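Local coordinates for hyaluronidase (Thermobaculum terrenum, PDB 5DIY), which probably acts as a hexosaminidase of glycoside hydrolase family 84, removing O-linked N-acetylglucosamine, and holds that sugar in its barrel domain, at residues I162-F167 and T219-Y224; S205-V210 and P245-H250; R345-E350 and D384-A389. All coordinates share one frame; numbering follows the deposited sequence.

Contact 1: I162-F167 and T219-Y224; sequences IMCPTF and TLWDNY. With NAG (2-acetamido-2-deoxy-beta-D-glucopyranose), chain E.
Side chains of two next-but-one strands meet inside a parallel eight-stranded beta/alpha barrel, at the floor of a sugar site: Cys164 of strand 160-164 touches Trp221 of strand 218-222, and two residues earlier on each strand, Ile162 touches Thr219. The backbones stay well apart, with the CA atoms of Cys164 and Trp221 8.7 Å from each other, so contact is made by side chains alone. In the deeper pair, Ile162 CD1 ends against the methyl of Thr219, CD1 to CG2 being 3.9 Å, the two side chains crossing at about a right angle. At the upper level Cys164 SG lies 3.9 Å from Trp221 CZ3. This sulfur-aromatic contact is oblique: SG is 4.7 Å from the centroid of the six-membered ring and 50° off its normal. Trp221 extends into the barrel with CG anti to the backbone N (chi1 -180°), which presents one indole face to the acetamido group of NAG. Methyl C8 of NAG sits over the centre of the Trp221 ring system, at a height of 3.4 Å above the ring plane. Cys164 SG closes on the same NAG C8 at 3.7 Å. The sulfur and the indole thus form an apolar seat for the N-acetyl group, which in family 84 enzymes takes part in substrate-assisted catalysis. Asp119, Lys43, Gly12 and Asp228 also hydrogen-bond NAG. Strand 189-192 runs between the two strands; its Phe191 touches Ile162 and Thr219 and meets Trp221 edge-to-face, while Phe117 of strand 113-117 also packs on the indole.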
loop_
_atom_site.group_PDB
_atom_site.type_symbol
_atom_site.label_atom_id
_atom_site.label_comp_id
_atom_site.label_asym_id
_atom_site.label_seq_id
_atom_site.Cartn_x
_atom_site.Cartn_y
_atom_site.Cartn_z
ATOM N N ILE C 162 8.062 -2.111 21.732
ATOM C CA ILE C 162 8.319 -1.398 20.488
ATOM C C ILE C 162 7.343 -0.220 20.477
ATOM O O ILE C 162 6.158 -0.381 20.763
ATOM C CB ILE C 162 8.219 -2.306 19.230
ATOM C CG1 ILE C 162 8.583 -1.513 17.966
ATOM C CG2 ILE C 162 6.844 -2.947 19.078
ATOM C CD1 ILE C 162 8.973 -2.382 16.792
ATOM N N MET C 163 7.858 0.973 20.215
ATOM C CA MET C 163 7.023 2.163 20.200
ATOM C C MET C 163 7.042 2.780 18.814
ATOM O O MET C 163 8.023 2.641 18.082
ATOM C CB MET C 163 7.463 3.170 21.282
ATOM C CG MET C 163 8.749 3.952 21.012
ATOM S SD MET C 163 8.553 5.457 20.020
ATOM C CE MET C 163 7.643 6.515 21.147
ATOM N N CYS C 164 5.946 3.447 18.461
ATOM C CA CYS C 164 5.880 4.251 17.246
ATOM C C CYS C 164 5.856 5.712 17.667
ATOM O O CYS C 164 4.967 6.118 18.416
ATOM C CB CYS C 164 4.652 3.925 16.396
ATOM S SG CYS C 164 4.693 4.741 14.771
ATOM N N PRO C 165 6.840 6.505 17.206
ATOM C CA PRO C 165 6.838 7.923 17.551
ATOM C C PRO C 165 5.738 8.700 16.837
ATOM O O PRO C 165 5.187 8.234 15.839
ATOM C CB PRO C 165 8.216 8.406 17.107
ATOM C CG PRO C 165 8.712 7.405 16.121
ATOM C CD PRO C 165 7.963 6.133 16.328
ATOM N N THR C 166 5.419 9.873 17.374
ATOM C CA THR C 166 4.445 10.786 16.771
ATOM C C THR C 166 4.998 11.413 15.491
ATOM O O THR C 166 4.245 11.693 14.564
ATOM C CB THR C 166 4.015 11.854 17.798
ATOM O OG1 THR C 166 3.477 11.190 18.952
ATOM C CG2 THR C 166 2.972 12.784 17.225
ATOM N N PHE C 167 6.316 11.604 15.444
ATOM C CA PHE C 167 7.025 11.961 14.217
ATOM C C PHE C 167 7.789 10.723 13.762
ATOM O O PHE C 167 8.835 10.391 14.333
ATOM C CB PHE C 167 7.955 13.152 14.468
ATOM C CG PHE C 167 7.214 14.427 14.795
ATOM C CD1 PHE C 167 6.835 14.714 16.105
ATOM C CD2 PHE C 167 6.864 15.325 13.787
ATOM C CE1 PHE C 167 6.137 15.879 16.408
ATOM C CE2 PHE C 167 6.164 16.491 14.083
ATOM C CZ PHE C 167 5.802 16.769 15.396
ATOM N N THR C 219 13.536 0.213 13.829
ATOM C CA THR C 219 12.761 -0.859 13.215
ATOM C C THR C 219 11.905 -0.188 12.153
ATOM O O THR C 219 11.309 0.848 12.413
ATOM C CB THR C 219 11.857 -1.568 14.244
ATOM O OG1 THR C 219 12.639 -1.956 15.378
ATOM C CG2 THR C 219 11.202 -2.812 13.636
ATOM N N LEU C 220 11.868 -0.751 10.954
ATOM C CA LEU C 220 11.093 -0.149 9.874
ATOM C C LEU C 220 9.645 -0.617 9.908
ATOM O O LEU C 220 9.372 -1.819 9.892
ATOM C CB LEU C 220 11.702 -0.448 8.505
ATOM C CG LEU C 220 12.859 0.445 8.053
ATOM C CD1 LEU C 220 13.542 -0.207 6.858
ATOM C CD2 LEU C 220 12.387 1.856 7.707
ATOM N N TRP C 221 8.736 0.351 9.988
ATOM C CA TRP C 221 7.319 0.161 9.703
ATOM C C TRP C 221 7.216 0.546 8.239
ATOM O O TRP C 221 7.137 1.722 7.915
ATOM C CB TRP C 221 6.477 1.100 10.583
ATOM C CG TRP C 221 4.975 1.029 10.425
ATOM C CD1 TRP C 221 4.259 0.845 9.269
ATOM C CD2 TRP C 221 4.007 1.179 11.468
ATOM N NE1 TRP C 221 2.919 0.857 9.539
ATOM C CE2 TRP C 221 2.731 1.062 10.876
ATOM C CE3 TRP C 221 4.095 1.392 12.849
ATOM C CZ2 TRP C 221 1.550 1.149 11.615
ATOM C CZ3 TRP C 221 2.921 1.485 13.585
ATOM C CH2 TRP C 221 1.663 1.360 12.965
ATOM N N ASP C 222 7.230 -0.437 7.347
ATOM C CA ASP C 222 7.264 -0.143 5.923
ATOM C C ASP C 222 5.843 -0.199 5.369
ATOM O O ASP C 222 5.216 -1.263 5.353
ATOM C CB ASP C 222 8.195 -1.115 5.192
ATOM C CG ASP C 222 8.797 -0.515 3.930
ATOM O OD1 ASP C 222 8.366 0.575 3.498
ATOM O OD2 ASP C 222 9.729 -1.129 3.366
ATOM N N ASN C 223 5.339 0.950 4.924
ATOM C CA ASN C 223 3.959 1.079 4.462
ATOM C C ASN C 223 3.820 0.690 2.997
ATOM O O ASN C 223 3.526 1.522 2.134
ATOM C CB ASN C 223 3.437 2.507 4.691
ATOM C CG ASN C 223 3.103 2.791 6.139
ATOM O OD1 ASN C 223 3.625 3.727 6.734
ATOM N ND2 ASN C 223 2.197 2.020 6.698
ATOM N N TYR C 224 4.053 -0.591 2.741
ATOM C CA TYR C 224 3.786 -1.225 1.463
ATOM C C TYR C 224 3.559 -2.712 1.792
ATOM O O TYR C 224 4.353 -3.272 2.558
ATOM C CB TYR C 224 4.965 -1.050 0.484
ATOM C CG TYR C 224 4.618 -1.597 -0.880
ATOM C CD1 TYR C 224 3.894 -0.825 -1.801
ATOM C CD2 TYR C 224 4.941 -2.905 -1.228
ATOM C CE1 TYR C 224 3.530 -1.341 -3.040
ATOM C CE2 TYR C 224 4.594 -3.420 -2.466
ATOM C CZ TYR C 224 3.882 -2.638 -3.365
ATOM O OH TYR C 224 3.532 -3.174 -4.577
HETATM C C1 NAG E . -0.179 6.097 8.668
HETATM C C2 NAG E . -0.442 5.060 9.777
HETATM C C3 NAG E . -0.835 3.673 9.261
HETATM C C4 NAG E . -1.461 3.776 7.880
HETATM C C5 NAG E . -0.424 4.340 6.923
HETATM C C6 NAG E . -0.954 4.500 5.489
HETATM C C7 NAG E . 1.920 4.645 10.385
HETATM C C8 NAG E . 2.895 4.622 11.530
HETATM N N2 NAG E . 0.673 4.984 10.715
HETATM O O3 NAG E . -1.751 3.075 10.185
HETATM O O4 NAG E . -1.843 2.482 7.413
HETATM O O5 NAG E . 0.155 5.566 7.381
HETATM O O6 NAG E . -2.160 5.266 5.445
HETATM O O7 NAG E . 2.265 4.380 9.241
#

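Contact 2: S205-V210 and P245-H250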
loop_
_atom_site.group_PDB
_atom_site.type_symbol
_atom_site.label_atom_id
_atom_site.label_comp_id
_atom_site.label_asym_id
_atom_site.label_seq_id
_atom_site.Cartn_x
_atom_site.Cartn_y
_atom_site.Cartn_z
ATOM N N SER C 205 21.976 5.516 3.925
ATOM C CA SER C 205 22.252 6.892 4.345
ATOM C C SER C 205 21.140 7.471 5.213
ATOM O O SER C 205 21.410 8.095 6.244
ATOM C CB SER C 205 22.447 7.790 3.122
ATOM O OG SER C 205 22.780 9.112 3.510
ATOM N N HIS C 206 19.892 7.269 4.788
ATOM C CA HIS C 206 18.744 7.781 5.528
ATOM C C HIS C 206 18.615 7.103 6.887
ATOM O O HIS C 206 18.463 7.783 7.903
ATOM C CB HIS C 206 17.443 7.608 4.727
ATOM C CG HIS C 206 16.251 8.227 5.383
ATOM N ND1 HIS C 206 16.153 9.583 5.597
ATOM C CD2 HIS C 206 15.112 7.685 5.878
ATOM C CE1 HIS C 206 15.007 9.851 6.195
ATOM N NE2 HIS C 206 14.356 8.718 6.375
ATOM N N MET C 207 18.690 5.774 6.910
ATOM C CA MET C 207 18.540 5.025 8.168
ATOM C C MET C 207 19.738 5.189 9.116
ATOM O O MET C 207 19.579 5.032 10.325
ATOM C CB MET C 207 18.219 3.552 7.905
ATOM C CG MET C 207 16.931 3.327 7.112
ATOM S SD MET C 207 15.464 4.193 7.725
ATOM C CE MET C 207 15.339 3.469 9.362
ATOM N N GLN C 208 20.914 5.500 8.562
ATOM C CA GLN C 208 22.083 5.939 9.351
ATOM C C GLN C 208 21.767 7.179 10.171
ATOM O O GLN C 208 22.071 7.231 11.363
ATOM C CB GLN C 208 23.287 6.266 8.451
ATOM C CG GLN C 208 24.191 5.094 8.118
ATOM C CD GLN C 208 25.371 5.486 7.234
ATOM O OE1 GLN C 208 25.453 6.615 6.737
ATOM N NE2 GLN C 208 26.292 4.550 7.033
ATOM N N GLU C 209 21.166 8.175 9.523
ATOM C CA GLU C 209 20.782 9.412 10.202
ATOM C C GLU C 209 19.774 9.139 11.304
ATOM O O GLU C 209 19.943 9.611 12.425
ATOM C CB GLU C 209 20.198 10.427 9.225
ATOM C CG GLU C 209 21.204 10.999 8.247
ATOM C CD GLU C 209 20.545 11.926 7.245
ATOM O OE1 GLU C 209 19.933 11.421 6.277
ATOM O OE2 GLU C 209 20.629 13.157 7.432
ATOM N N VAL C 210 18.745 8.352 10.986
ATOM C CA VAL C 210 17.726 7.971 11.970
ATOM C C VAL C 210 18.384 7.286 13.177
ATOM O O VAL C 210 18.074 7.613 14.325
ATOM C CB VAL C 210 16.636 7.040 11.377
ATOM C CG1 VAL C 210 15.666 6.570 12.467
ATOM C CG2 VAL C 210 15.846 7.742 10.275
ATOM N N PRO C 245 20.219 -2.708 -0.451
ATOM C CA PRO C 245 20.676 -4.060 -0.073
ATOM C C PRO C 245 21.347 -4.181 1.304
ATOM O O PRO C 245 21.388 -5.282 1.854
ATOM C CB PRO C 245 21.685 -4.419 -1.171
ATOM C CG PRO C 245 21.328 -3.570 -2.336
ATOM C CD PRO C 245 20.679 -2.326 -1.806
ATOM N N GLU C 246 21.868 -3.074 1.839
ATOM C CA GLU C 246 22.589 -3.065 3.109
ATOM C C GLU C 246 21.862 -2.292 4.223
ATOM O O GLU C 246 22.498 -1.860 5.188
ATOM C CB GLU C 246 24.003 -2.506 2.879
ATOM C CG GLU C 246 24.722 -3.144 1.693
ATOM C CD GLU C 246 26.188 -2.759 1.574
ATOM O OE1 GLU C 246 26.947 -3.539 0.950
ATOM O OE2 GLU C 246 26.590 -1.690 2.091
ATOM N N LEU C 247 20.537 -2.137 4.108
ATOM C CA LEU C 247 19.720 -1.585 5.208
ATOM C C LEU C 247 19.878 -2.366 6.515
ATOM O O LEU C 247 19.831 -1.769 7.600
ATOM C CB LEU C 247 18.223 -1.555 4.858
ATOM C CG LEU C 247 17.656 -0.425 3.997
ATOM C CD1 LEU C 247 16.175 -0.677 3.758
ATOM C CD2 LEU C 247 17.871 0.940 4.645
ATOM N N HIS C 248 20.049 -3.687 6.405
ATOM C CA HIS C 248 20.204 -4.556 7.582
ATOM C C HIS C 248 21.315 -4.110 8.544
ATOM O O HIS C 248 21.203 -4.313 9.748
ATOM C CB HIS C 248 20.386 -6.028 7.178
ATOM C CG HIS C 248 21.627 -6.307 6.390
ATOM N ND1 HIS C 248 22.852 -6.525 6.982
ATOM C CD2 HIS C 248 21.824 -6.437 5.058
ATOM C CE1 HIS C 248 23.753 -6.763 6.047
ATOM N NE2 HIS C 248 23.153 -6.716 4.872
ATOM N N THR C 249 22.365 -3.490 8.008
ATOM C CA THR C 249 23.427 -2.878 8.823
ATOM C C THR C 249 22.909 -1.813 9.808
ATOM O O THR C 249 23.434 -1.701 10.911
ATOM C CB THR C 249 24.529 -2.282 7.913
ATOM O OG1 THR C 249 25.090 -3.330 7.113
ATOM C CG2 THR C 249 25.650 -1.615 8.715
ATOM N N HIS C 250 21.880 -1.057 9.425
ATOM C CA HIS C 250 21.359 0.045 10.254
ATOM C C HIS C 250 19.944 -0.156 10.793
ATOM O O HIS C 250 19.430 0.714 11.497
ATOM C CB HIS C 250 21.438 1.352 9.458
ATOM C CG HIS C 250 22.793 1.603 8.884
ATOM N ND1 HIS C 250 23.111 1.309 7.577
ATOM C CD2 HIS C 250 23.936 2.045 9.459
ATOM C CE1 HIS C 250 24.384 1.592 7.360
ATOM N NE2 HIS C 250 24.906 2.040 8.487
HETATM O O HOH W 1 17.980 3.067 11.856
#
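Leu247 makes the first contact along 245-250, its CD2 lying 3.6 Å from Met207 CG on helix 204-214. The methionine chain then bends at both chi2 and chi3, which carries its sulfur end away from this segment. Residues 247-249 have helical backbone angles, and His250 N bonds Leu247 O at 2.8 Å, closing a tight turn over 247-250. Within it, Thr249 CG2 lies over one face of the His250 imidazole, 3.7 Å above its plane. The opposite face receives Gln208: its CG stands 3.4 Å from the centroid of the His250 ring and 23° off the normal, a close CH-pi contact. The terminal amide of Gln208 is turned nearly perpendicular to the imidazole, the planes being 88° apart. Nearer the backbone, His250 CB approaches Met207 CB at 4.2 Å. A water links the two backbones, donating to Met207 O at 3.0 Å and to His250 O at 2.8 Å. Plain packing thus joins the helix to the end of the long loop that leads into strand 251-256, with the Met207 side chain about 13 Å from the bound NAG. On the barrel side, Met207 and Leu247 both rest on Leu220 of strand 218-222, and Met207 also touches Trp192 of strand 189-192.

Contact 3: R345-E350 and D384-A389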
loop_
_atom_site.group_PDB
_atom_site.type_symbol
_atom_site.label_atom_id
_atom_site.label_comp_id
_atom_site.label_asym_id
_atom_site.label_seq_id
_atom_site.Cartn_x
_atom_site.Cartn_y
_atom_site.Cartn_z
ATOM N N ARG C 345 -2.018 -1.250 -36.128
ATOM C CA ARG C 345 -1.541 -2.599 -35.779
ATOM C C ARG C 345 -1.164 -2.682 -34.304
ATOM O O ARG C 345 -1.559 -3.621 -33.622
ATOM C CB ARG C 345 -0.341 -3.023 -36.654
ATOM C CG ARG C 345 0.253 -4.388 -36.297
ATOM C CD ARG C 345 1.155 -4.962 -37.386
ATOM N NE ARG C 345 2.146 -3.994 -37.872
ATOM C CZ ARG C 345 3.299 -3.682 -37.271
ATOM N NH1 ARG C 345 3.680 -4.257 -36.124
ATOM N NH2 ARG C 345 4.092 -2.771 -37.827
ATOM N N THR C 346 -0.406 -1.693 -33.831
ATOM C CA THR C 346 0.035 -1.634 -32.435
ATOM C C THR C 346 -1.152 -1.593 -31.483
ATOM O O THR C 346 -1.178 -2.322 -30.490
ATOM C CB THR C 346 0.922 -0.402 -32.181
ATOM O OG1 THR C 346 2.046 -0.435 -33.065
ATOM C CG2 THR C 346 1.417 -0.352 -30.740
ATOM N N LEU C 347 -2.126 -0.746 -31.796
ATOM C CA LEU C 347 -3.343 -0.642 -30.994
ATOM C C LEU C 347 -4.122 -1.968 -30.999
ATOM O O LEU C 347 -4.524 -2.452 -29.934
ATOM C CB LEU C 347 -4.220 0.506 -31.511
ATOM C CG LEU C 347 -5.474 0.872 -30.715
ATOM C CD1 LEU C 347 -5.132 1.274 -29.287
ATOM C CD2 LEU C 347 -6.214 1.995 -31.428
ATOM N N ARG C 348 -4.300 -2.549 -32.188
ATOM C CA ARG C 348 -4.982 -3.842 -32.361
ATOM C C ARG C 348 -4.344 -4.956 -31.536
ATOM O O ARG C 348 -5.043 -5.663 -30.815
ATOM C CB ARG C 348 -4.978 -4.254 -33.840
ATOM C CG ARG C 348 -5.678 -5.582 -34.144
ATOM C CD ARG C 348 -5.463 -6.035 -35.579
ATOM N NE ARG C 348 -5.942 -5.016 -36.515
ATOM C CZ ARG C 348 -5.202 -4.308 -37.379
ATOM N NH1 ARG C 348 -3.889 -4.492 -37.513
ATOM N NH2 ARG C 348 -5.804 -3.407 -38.153
ATOM N N GLU C 349 -3.028 -5.118 -31.684
ATOM C CA GLU C 349 -2.263 -6.150 -30.976
ATOM C C GLU C 349 -2.359 -5.961 -29.456
ATOM O O GLU C 349 -2.477 -6.937 -28.713
ATOM C CB GLU C 349 -0.783 -6.150 -31.432
ATOM C CG GLU C 349 -0.541 -6.669 -32.861
ATOM C CD GLU C 349 0.902 -6.483 -33.399
ATOM O OE1 GLU C 349 1.706 -5.703 -32.829
ATOM O OE2 GLU C 349 1.235 -7.119 -34.436
ATOM N N GLU C 350 -2.326 -4.704 -29.001
ATOM C CA GLU C 350 -2.439 -4.400 -27.570
ATOM C C GLU C 350 -3.818 -4.756 -26.998
ATOM O O GLU C 350 -3.926 -5.313 -25.894
ATOM C CB GLU C 350 -2.140 -2.917 -27.314
ATOM C CG GLU C 350 -1.787 -2.602 -25.878
ATOM C CD GLU C 350 -0.565 -3.365 -25.409
ATOM O OE1 GLU C 350 0.422 -3.458 -26.169
ATOM O OE2 GLU C 350 -0.589 -3.889 -24.283
ATOM N N ASP C 384 -12.577 -2.558 -23.639
ATOM C CA ASP C 384 -13.754 -2.352 -24.501
ATOM C C ASP C 384 -13.714 -0.977 -25.164
ATOM O O ASP C 384 -14.060 -0.835 -26.339
ATOM C CB ASP C 384 -15.078 -2.465 -23.712
ATOM C CG ASP C 384 -15.383 -3.879 -23.228
ATOM O OD1 ASP C 384 -14.915 -4.865 -23.822
ATOM O OD2 ASP C 384 -16.118 -3.998 -22.231
ATOM N N TYR C 385 -13.274 0.033 -24.415
ATOM C CA TYR C 385 -13.270 1.409 -24.921
ATOM C C TYR C 385 -12.156 1.619 -25.953
ATOM O O TYR C 385 -12.364 2.302 -26.962
ATOM C CB TYR C 385 -13.167 2.429 -23.782
ATOM C CG TYR C 385 -14.150 2.250 -22.637
ATOM C CD1 TYR C 385 -15.322 1.478 -22.766
ATOM C CD2 TYR C 385 -13.920 2.877 -21.414
ATOM C CE1 TYR C 385 -16.205 1.327 -21.705
ATOM C CE2 TYR C 385 -14.802 2.738 -20.355
ATOM C CZ TYR C 385 -15.941 1.958 -20.503
ATOM O OH TYR C 385 -16.814 1.822 -19.443
ATOM N N LEU C 386 -10.986 1.030 -25.709
ATOM C CA LEU C 386 -9.892 1.060 -26.686
ATOM C C LEU C 386 -10.288 0.427 -28.017
ATOM O O LEU C 386 -9.894 0.906 -29.074
ATOM C CB LEU C 386 -8.648 0.348 -26.150
ATOM C CG LEU C 386 -7.819 1.121 -25.130
ATOM C CD1 LEU C 386 -6.764 0.198 -24.529
ATOM C CD2 LEU C 386 -7.164 2.342 -25.766
ATOM N N ASP C 387 -11.057 -0.656 -27.941
ATOM C CA ASP C 387 -11.609 -1.327 -29.113
ATOM C C ASP C 387 -12.458 -0.375 -29.970
ATOM O O ASP C 387 -12.352 -0.364 -31.195
ATOM C CB ASP C 387 -12.444 -2.542 -28.669
ATOM C CG ASP C 387 -12.489 -3.650 -29.705
ATOM O OD1 ASP C 387 -11.804 -3.569 -30.750
ATOM O OD2 ASP C 387 -13.229 -4.629 -29.466
ATOM N N GLN C 388 -13.281 0.441 -29.315
ATOM C CA GLN C 388 -14.046 1.480 -30.005
ATOM C C GLN C 388 -13.175 2.623 -30.550
ATOM O O GLN C 388 -13.498 3.191 -31.592
ATOM C CB GLN C 388 -15.164 2.013 -29.105
ATOM C CG GLN C 388 -16.213 0.953 -28.767
ATOM C CD GLN C 388 -16.956 0.452 -29.988
ATOM O OE1 GLN C 388 -17.303 1.233 -30.869
ATOM N NE2 GLN C 388 -17.188 -0.854 -30.052
ATOM N N ALA C 389 -12.081 2.955 -29.864
ATOM C CA ALA C 389 -11.095 3.908 -30.410
ATOM C C ALA C 389 -10.454 3.385 -31.697
ATOM O O ALA C 389 -10.232 4.149 -32.636
ATOM C CB ALA C 389 -10.019 4.233 -29.383
#
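Apolar packing carries this contact, with Leu347 of helix 340-362 lying against Leu386 and Ala389 of helix 373-398. The Leu347 side chain splits its two methyls between these partners. CD1 approaches Leu386 CD2 at 4.2 Å, whereas CD2 points to the backbone at Ala389, 4.5 Å from its C atom. A first torsion of -174° sends the Leu347 chain away from its own backbone N and toward helix 373-398, and the CA atoms of Leu347 and Leu386 remain 8.0 Å apart. The shared interface is small, 122 Å² in all, and Leu347 supplies nearly half of it. All three touching residues are buried. The two segments run in roughly opposite directions, as in a bundle of up-and-down helices, and the helices they belong to are joined by a connection that includes the short helix 367-371. Leu386 is packed further by Phe328 of helix 322-336 and by Val441 and Phe444 of helix 440-451, so the pair contributes to the inside of this bundle.

Among the polar interactions, regular backbone bonds within each helix tie Glu350 N to Thr346 O and Ala389 N to Tyr385 O, each 3.0 Å long. Glu350 is a buried residue whose carboxylate turns away from 384-389; it forms a salt bridge with Lys306 and a hydrogen bond with Tyr323, which probably stabilise its negative charge.

Overall arrangement
Contacts 1 and 2 both belong to the parallel barrel, with centres about 15 Å apart, and their segments alternate along the chain: 162-167, 205-210, 219-224, 245-250. They adjoin through Leu220, whose side chain faces Met207 and Leu247 outside the barrel while its neighbour Trp221 faces the sugar inside. Strand 218-222 therefore separates the site from its surrounding shell of helix 204-214 and loop. Contact 3 comes later in the sequence, in the all-helical C-terminal part, with its centre about 45 Å from that of contact 1 and about 46 Å from that of contact 2. The chain is thus elongated, with the known sugar-binding residues in the barrel and contact 3 away from them.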